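Local coordinates for peroxisomal fatty acid beta-oxidation multifunctional protein MFP2 (Arabidopsis thaliana, PDB 2WTB) that carries out the hydration of long-chain enoyl-CoA and the dehydrogenation of 3-hydroxyacyl-CoA in peroxisomal fatty acid beta-oxidation during seed germination, at residues K681-Y684 and S685-E689. Numbering follows the deposited sequence.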
ATOM      1  N   LYS A 681      11.781 -11.184 -23.957  1.00 89.08           N
ATOM      2  CA  LYS A 681      12.232 -12.198 -24.903  1.00 92.92           C
ATOM      3  C   LYS A 681      12.034 -13.606 -24.344  1.00 82.05           C
ATOM      4  O   LYS A 681      11.611 -14.513 -25.059  1.00 80.76           O
ATOM      5  CB  LYS A 681      13.697 -11.968 -25.284  1.00106.68           C
ATOM      6  CG  LYS A 681      14.126 -12.681 -26.557  1.00110.05           C
ATOM      7  CD  LYS A 681      15.398 -12.076 -27.125  1.00107.94           C
ATOM      8  CE  LYS A 681      15.666 -12.585 -28.531  1.00108.63           C
ATOM      9  NZ  LYS A 681      16.809 -11.876 -29.171  1.00112.16           N
ATOM     10  N   TYR A 682      12.338 -13.779 -23.062  1.00 77.11           N
ATOM     11  CA  TYR A 682      12.112 -15.050 -22.385  1.00 78.71           C
ATOM     12  C   TYR A 682      10.622 -15.376 -22.325  1.00 85.71           C
ATOM     13  O   TYR A 682      10.179 -16.397 -22.849  1.00 86.53           O
ATOM     14  CB  TYR A 682      12.693 -15.009 -20.971  1.00 83.82           C
ATOM     15  CG  TYR A 682      12.495 -16.287 -20.186  1.00 90.08           C
ATOM     16  CD1 TYR A 682      13.492 -17.252 -20.130  1.00 98.40           C
ATOM     17  CD2 TYR A 682      11.312 -16.526 -19.499  1.00 91.27           C
ATOM     18  CE1 TYR A 682      13.315 -18.421 -19.411  1.00102.84           C
ATOM     19  CE2 TYR A 682      11.126 -17.691 -18.780  1.00 97.93           C
ATOM     20  CZ  TYR A 682      12.131 -18.635 -18.739  1.00103.40           C
ATOM     21  OH  TYR A 682      11.948 -19.797 -18.024  1.00103.46           O
ATOM     22  N   ILE A 683       9.855 -14.500 -21.681  1.00 91.96           N
ATOM     23  CA  ILE A 683       8.409 -14.675 -21.557  1.00 86.47           C
ATOM     24  C   ILE A 683       7.762 -14.970 -22.909  1.00 84.96           C
ATOM     25  O   ILE A 683       6.874 -15.815 -23.010  1.00 83.85           O
ATOM     26  CB  ILE A 683       7.741 -13.433 -20.925  1.00 75.17           C
ATOM     27  CG1 ILE A 683       8.296 -13.186 -19.523  1.00 65.30           C
ATOM     28  CG2 ILE A 683       6.230 -13.601 -20.875  1.00 71.83           C
ATOM     29  CD1 ILE A 683       7.627 -12.042 -18.792  1.00 71.97           C
ATOM     30  N   TYR A 684       8.214 -14.268 -23.942  1.00 76.55           N
ATOM     31  CA  TYR A 684       7.717 -14.482 -25.295  1.00 81.38           C
ATOM     32  C   TYR A 684       8.065 -15.883 -25.787  1.00 85.53           C
ATOM     33  O   TYR A 684       7.181 -16.668 -26.128  1.00 81.13           O
ATOM     34  CB  TYR A 684       8.294 -13.428 -26.243  1.00 87.78           C
ATOM     35  CG  TYR A 684       8.000 -13.667 -27.709  1.00 94.63           C
ATOM     36  CD1 TYR A 684       6.698 -13.646 -28.190  1.00 95.39           C
ATOM     37  CD2 TYR A 684       9.029 -13.893 -28.614  1.00 98.59           C
ATOM     38  CE1 TYR A 684       6.427 -13.859 -29.530  1.00 96.55           C
ATOM     39  CE2 TYR A 684       8.767 -14.103 -29.956  1.00104.34           C
ATOM     40  CZ  TYR A 684       7.465 -14.085 -30.408  1.00100.48           C
ATOM     41  OH  TYR A 684       7.200 -14.295 -31.744  1.00 95.80           O
ATOM     42  N   SER A 685       9.359 -16.188 -25.813  1.00 84.81           N
ATOM     43  CA  SER A 685       9.843 -17.479 -26.288  1.00 89.11           C
ATOM     44  C   SER A 685       9.171 -18.643 -25.568  1.00 94.48           C
ATOM     45  O   SER A 685       8.836 -19.657 -26.182  1.00103.37           O
ATOM     46  CB  SER A 685      11.363 -17.570 -26.120  1.00 93.43           C
ATOM     47  OG  SER A 685      11.841 -18.857 -26.475  1.00105.59           O
ATOM     48  N   ARG A 686       8.976 -18.491 -24.263  1.00 89.83           N
ATOM     49  CA  ARG A 686       8.383 -19.542 -23.446  1.00 92.26           C
ATOM     50  C   ARG A 686       6.875 -19.639 -23.669  1.00 99.36           C
ATOM     51  O   ARG A 686       6.304 -20.729 -23.644  1.00100.34           O
ATOM     52  CB  ARG A 686       8.682 -19.292 -21.966  1.00 87.37           C
ATOM     53  CG  ARG A 686       8.307 -20.439 -21.041  1.00 95.24           C
ATOM     54  CD  ARG A 686       9.431 -21.461 -20.906  1.00107.95           C
ATOM     55  NE  ARG A 686       9.765 -22.096 -22.178  1.00123.59           N
ATOM     56  CZ  ARG A 686      10.806 -21.757 -22.932  1.00129.33           C
ATOM     57  NH1 ARG A 686      11.622 -20.787 -22.543  1.00132.94           N
ATOM     58  NH2 ARG A 686      11.032 -22.389 -24.076  1.00126.84           N
ATOM     59  N   LEU A 687       6.241 -18.493 -23.895  1.00100.98           N
ATOM     60  CA  LEU A 687       4.791 -18.430 -24.056  1.00 93.70           C
ATOM     61  C   LEU A 687       4.368 -18.931 -25.436  1.00 96.63           C
ATOM     62  O   LEU A 687       3.218 -19.322 -25.640  1.00 91.44           O
ATOM     63  CB  LEU A 687       4.296 -16.999 -23.827  1.00 85.53           C
ATOM     64  CG  LEU A 687       2.902 -16.785 -23.231  1.00 73.63           C
ATOM     65  CD1 LEU A 687       2.535 -17.886 -22.252  1.00 77.44           C
ATOM     66  CD2 LEU A 687       2.829 -15.424 -22.552  1.00 63.61           C
ATOM     67  N   ASP A 688       5.305 -18.923 -26.378  1.00100.57           N
ATOM     68  CA  ASP A 688       5.040 -19.420 -27.724  1.00101.55           C
ATOM     69  C   ASP A 688       5.176 -20.936 -27.769  1.00108.79           C
ATOM     70  O   ASP A 688       4.394 -21.620 -28.429  1.00107.76           O
ATOM     71  CB  ASP A 688       5.988 -18.777 -28.738  1.00103.75           C
ATOM     72  CG  ASP A 688       5.650 -19.154 -30.169  1.00112.79           C
ATOM     73  OD1 ASP A 688       4.550 -19.701 -30.396  1.00111.58           O
ATOM     74  OD2 ASP A 688       6.481 -18.901 -31.067  1.00118.37           O
ATOM     75  N   GLU A 689       6.178 -21.455 -27.065  1.00116.89           N
ATOM     76  CA  GLU A 689       6.384 -22.896 -26.987  1.00120.83           C
ATOM     77  C   GLU A 689       5.125 -23.582 -26.475  1.00114.38           C
ATOM     78  O   GLU A 689       4.799 -24.692 -26.893  1.00109.24           O
ATOM     79  CB  GLU A 689       7.572 -23.226 -26.078  1.00121.44           C
ATOM     80  CG  GLU A 689       8.918 -22.768 -26.617  1.00122.29           C
TER
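Y682 and R686 meet one turn apart on helix 680-694, where R686 NH1 reaches over one face of the tyrosine ring. NH1 sits 4.2 Å above the ring plane, displaced toward the rim. The two planes stand 72° apart, far from a parallel stack, and the guanidinium turns an edge to the ring. Bends at chi2 and chi3 turn the arginine chain so that NH1 comes round to the tyrosine ring. Because R686 CZ remains 5.7 Å from the centroid of the Y682 ring, any cation-pi attraction is weak. The Y682 hydroxyl is anchored by a hydrogen bond to E629 of helix 624-644. On the buried side, I683 CG2 and L687 CD2 approach to 4.2 Å, an apolar i to i+4 pair set against that same helix through F633 and N637. Y684 packs on L704 and A705 of helix 702-710, where L687 also meets L704. Backbone i to i+4 hydrogen bonds join the turns: R686 N donates to Y682 O at 2.8 Å (N-H...O 161°), and D688 N to Y684 O at 2.9 Å, more bent at 137°. The chemistry therefore implies that main-chain bonding sets the spacing, that E629 probably fixes the tyrosine more firmly than the arginine does, and that the R686 charge adds at most a weak attraction.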